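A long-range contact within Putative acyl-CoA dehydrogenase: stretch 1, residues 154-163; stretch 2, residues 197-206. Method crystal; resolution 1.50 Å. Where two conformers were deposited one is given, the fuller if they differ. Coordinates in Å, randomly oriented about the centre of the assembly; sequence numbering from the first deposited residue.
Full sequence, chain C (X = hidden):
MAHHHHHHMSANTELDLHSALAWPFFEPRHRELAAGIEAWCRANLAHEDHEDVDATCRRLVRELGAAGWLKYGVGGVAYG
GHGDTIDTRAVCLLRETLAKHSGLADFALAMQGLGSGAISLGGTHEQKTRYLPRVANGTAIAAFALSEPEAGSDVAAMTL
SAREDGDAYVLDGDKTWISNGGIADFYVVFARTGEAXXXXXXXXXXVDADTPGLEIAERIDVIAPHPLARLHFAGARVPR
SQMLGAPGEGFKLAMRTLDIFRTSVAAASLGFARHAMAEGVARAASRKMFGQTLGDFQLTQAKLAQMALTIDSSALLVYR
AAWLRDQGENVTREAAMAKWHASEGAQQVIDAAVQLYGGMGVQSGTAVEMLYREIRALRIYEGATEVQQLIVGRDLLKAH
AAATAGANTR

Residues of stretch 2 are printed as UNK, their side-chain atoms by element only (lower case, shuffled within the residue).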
# COMPACT_ATOMS: atom_id res chain seq x y z
N ASP C 154 -17.17 -18.42 11.46
CA ASP C 154 -17.12 -19.21 12.70
C ASP C 154 -17.92 -20.50 12.53
O ASP C 154 -18.95 -20.72 13.16
CB ASP C 154 -17.63 -18.38 13.87
CG ASP C 154 -17.43 -19.05 15.21
OD1 ASP C 154 -16.74 -20.10 15.27
OD2 ASP C 154 -17.96 -18.53 16.21
N VAL C 155 -17.37 -21.37 11.67
CA VAL C 155 -17.98 -22.65 11.33
C VAL C 155 -18.16 -23.51 12.56
O VAL C 155 -19.16 -24.25 12.70
CB VAL C 155 -17.11 -23.37 10.28
CG1 VAL C 155 -17.62 -24.78 10.03
CG2 VAL C 155 -17.06 -22.59 9.01
N ALA C 156 -17.19 -23.47 13.47
CA ALA C 156 -17.23 -24.35 14.63
C ALA C 156 -18.44 -24.09 15.50
O ALA C 156 -18.81 -24.96 16.29
CB ALA C 156 -15.95 -24.20 15.46
N ALA C 157 -19.06 -22.91 15.39
CA ALA C 157 -20.21 -22.55 16.20
C ALA C 157 -21.53 -22.60 15.43
O ALA C 157 -22.50 -21.98 15.86
CB ALA C 157 -20.01 -21.16 16.80
N MET C 158 -21.58 -23.33 14.32
CA MET C 158 -22.83 -23.43 13.56
C MET C 158 -23.95 -23.97 14.45
O MET C 158 -23.71 -24.69 15.42
CB MET C 158 -22.64 -24.34 12.34
CG MET C 158 -22.48 -25.81 12.70
SD MET C 158 -22.42 -26.87 11.24
CE MET C 158 -20.85 -26.35 10.56
N THR C 159 -25.19 -23.60 14.10
CA THR C 159 -26.34 -23.97 14.93
C THR C 159 -27.40 -24.81 14.22
O THR C 159 -28.36 -25.22 14.88
CB THR C 159 -27.02 -22.73 15.51
OG1 THR C 159 -27.54 -21.91 14.46
CG2 THR C 159 -26.03 -21.93 16.33
N LEU C 160 -27.27 -25.08 12.92
CA LEU C 160 -28.19 -26.03 12.31
C LEU C 160 -28.09 -27.36 13.06
O LEU C 160 -26.99 -27.90 13.22
CB LEU C 160 -27.88 -26.23 10.82
CG LEU C 160 -28.74 -27.32 10.16
CD1 LEU C 160 -30.11 -26.79 9.88
CD2 LEU C 160 -28.11 -27.83 8.88
N SER C 161 -29.21 -27.84 13.57
CA SER C 161 -29.21 -29.02 14.42
C SER C 161 -29.60 -30.28 13.65
O SER C 161 -30.43 -30.24 12.73
CB SER C 161 -30.14 -28.84 15.62
OG SER C 161 -31.47 -28.60 15.19
N ALA C 162 -29.01 -31.40 14.04
CA ALA C 162 -29.38 -32.71 13.50
C ALA C 162 -29.62 -33.62 14.70
O ALA C 162 -28.68 -34.00 15.40
CB ALA C 162 -28.30 -33.27 12.58
N ARG C 163 -30.88 -33.96 14.92
CA ARG C 163 -31.31 -34.75 16.07
C ARG C 163 -31.59 -36.18 15.63
O ARG C 163 -32.32 -36.41 14.67
CB ARG C 163 -32.57 -34.14 16.69
CG ARG C 163 -33.25 -34.99 17.74
CD ARG C 163 -34.45 -34.25 18.33
NE ARG C 163 -35.43 -33.85 17.33
CZ ARG C 163 -36.45 -34.60 16.92
NH1 ARG C 163 -36.61 -35.82 17.42
NH2 ARG C 163 -37.30 -34.15 16.02
N UNK C 197 -18.47 -30.41 22.28
CA UNK C 197 -18.71 -28.99 21.98
C UNK C 197 -18.06 -28.53 20.68
O UNK C 197 -17.04 -29.07 20.22
c UNK C 197 -18.09 -28.26 23.18
c UNK C 197 -18.14 -29.27 24.28
c UNK C 197 -17.88 -30.58 23.62
N UNK C 198 -18.68 -27.52 20.08
CA UNK C 198 -18.02 -26.75 19.03
C UNK C 198 -17.65 -27.59 17.82
O UNK C 198 -18.47 -28.33 17.27
N UNK C 199 -16.38 -27.47 17.40
CA UNK C 199 -15.91 -28.15 16.20
C UNK C 199 -15.92 -29.67 16.31
O UNK C 199 -15.72 -30.35 15.29
c UNK C 199 -14.49 -27.68 15.87
N UNK C 200 -16.12 -30.23 17.50
CA UNK C 200 -16.17 -31.68 17.66
C UNK C 200 -17.60 -32.21 17.74
O UNK C 200 -17.79 -33.38 18.10
n UNK C 200 -14.01 -32.06 23.34
c UNK C 200 -12.99 -32.32 19.82
n UNK C 200 -13.31 -31.83 21.16
c UNK C 200 -13.75 -32.59 22.16
c UNK C 200 -15.35 -32.09 18.89
c UNK C 200 -13.88 -31.69 18.76
n UNK C 200 -13.92 -33.90 21.97
N UNK C 201 -18.59 -31.39 17.40
CA UNK C 201 -19.98 -31.81 17.45
C UNK C 201 -20.73 -31.74 16.14
O UNK C 201 -21.96 -31.68 16.13
N UNK C 202 -20.01 -31.78 15.02
CA UNK C 202 -20.61 -31.54 13.70
C UNK C 202 -20.54 -32.83 12.90
O UNK C 202 -19.55 -33.56 12.96
c UNK C 202 -20.13 -29.06 13.75
c UNK C 202 -19.17 -27.93 13.40
c UNK C 202 -20.32 -30.26 11.51
c UNK C 202 -19.88 -30.39 12.98
N UNK C 203 -21.60 -33.11 12.14
CA UNK C 203 -21.63 -34.22 11.20
C UNK C 203 -22.01 -33.71 9.82
O UNK C 203 -22.64 -32.66 9.69
c UNK C 203 -22.61 -35.32 11.64
o UNK C 203 -22.24 -35.86 12.91
N UNK C 204 -21.64 -34.47 8.80
CA UNK C 204 -21.91 -34.13 7.41
C UNK C 204 -22.94 -35.10 6.83
O UNK C 204 -22.90 -36.30 7.12
c UNK C 204 -20.63 -34.19 6.57
N UNK C 205 -23.86 -34.59 6.00
CA UNK C 205 -24.92 -35.39 5.39
C UNK C 205 -25.06 -35.05 3.92
O UNK C 205 -24.95 -33.89 3.54
c UNK C 205 -26.74 -37.04 9.29
c UNK C 205 -26.69 -36.74 7.94
c UNK C 205 -26.08 -34.80 9.82
c UNK C 205 -26.33 -35.47 7.52
c UNK C 205 -26.03 -34.50 8.47
c UNK C 205 -26.44 -36.08 10.23
c UNK C 205 -26.29 -35.14 6.06
N UNK C 206 -25.36 -36.05 3.08
CA UNK C 206 -25.86 -35.77 1.74
C UNK C 206 -27.37 -35.67 1.81
O UNK C 206 -28.05 -36.62 2.23
c UNK C 206 -25.93 -36.43 -0.67
c UNK C 206 -23.93 -37.02 0.74
c UNK C 206 -25.44 -36.84 0.73

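Position 197 carries three side-chain carbons that close a ring onto the backbone N, a pattern unique to proline. Pro197 does not touch stretch 1, but its carbonyl O accepts a hydrogen bond from the N of residue 200 at 3.1 Å, which helps to close a tight turn, and its fixed phi of -66° suits the chain there.

Position 198 has no side-chain atoms and is therefore glycine. Its phi of 62° is a value that glycine adopts more readily than other residues. The backbone itself makes the contact: Ala156 O lies 3.3 Å from Gly198 C and 3.4 Å from Gly198 CA, the latter a CA-H...O contact.

At position 199 a single carbon follows CA, so the residue is alanine. Here the two backbones come close, with Ala156 CA and Ala199 CA 4.3 Å apart, and the methyl groups meet at 3.8 Å between Ala156 CB and Ala199 CB. A one-carbon side chain on each partner suits so short a spacing.

Position 200 bears three carbons, a nitrogen, and then a carbon carrying two more nitrogens: a guanidinium group, hence arginine. The CA-to-CB bond of Arg200 points away from stretch 1 and the residue is exposed, a natural setting for a long charged chain that makes no contact here.

Position 201 again lacks side-chain atoms and is glycine. Its N donates to Gly198 O at 3.1 Å, so it follows directly on the turn. Gly201 is buried but does not touch stretch 1.

Position 202 has four carbons, forked at the first, with one arm two carbons long; this beta-branched pattern is isoleucine. The tip of the longer arm reaches stretch 1: Ile202 CD1 lies 3.7 Å from Met158 CE and 3.7 Å from Val155 O. A branched aliphatic chain suits both the strand and its buried, apolar neighbour.

Position 203 shows one carbon and then one oxygen on an unbranched side chain, which is serine. Ser203 makes no contact with stretch 1; its buried OG is satisfied by a hydrogen bond elsewhere in the structure.

Position 204 has one carbon, so it is alanine, a small residue in a buried strand and out of reach of stretch 1.

Position 205 has one carbon followed by a six-carbon ring with no oxygen, which identifies phenylalanine. Phe205 CE1 approaches Ala162 CB at 3.9 Å, the methyl lying oblique to the ring. The broad ring spans a gap that a small partner leaves open.

Position 206 has one carbon carrying two more, the fork of valine. Val206 is buried in the strand, where beta-branched residues are common, but remains out of reach.

No hydrogen bond crosses between the stretches. The contact, burying 267 Å² in all, rests on packing: close backbone approach at Ala156, then apolar side chains pairing Met158 with Ile202 and Ala162 with Phe205.

Stretch 2, residues 197-206: PGARGISAFV
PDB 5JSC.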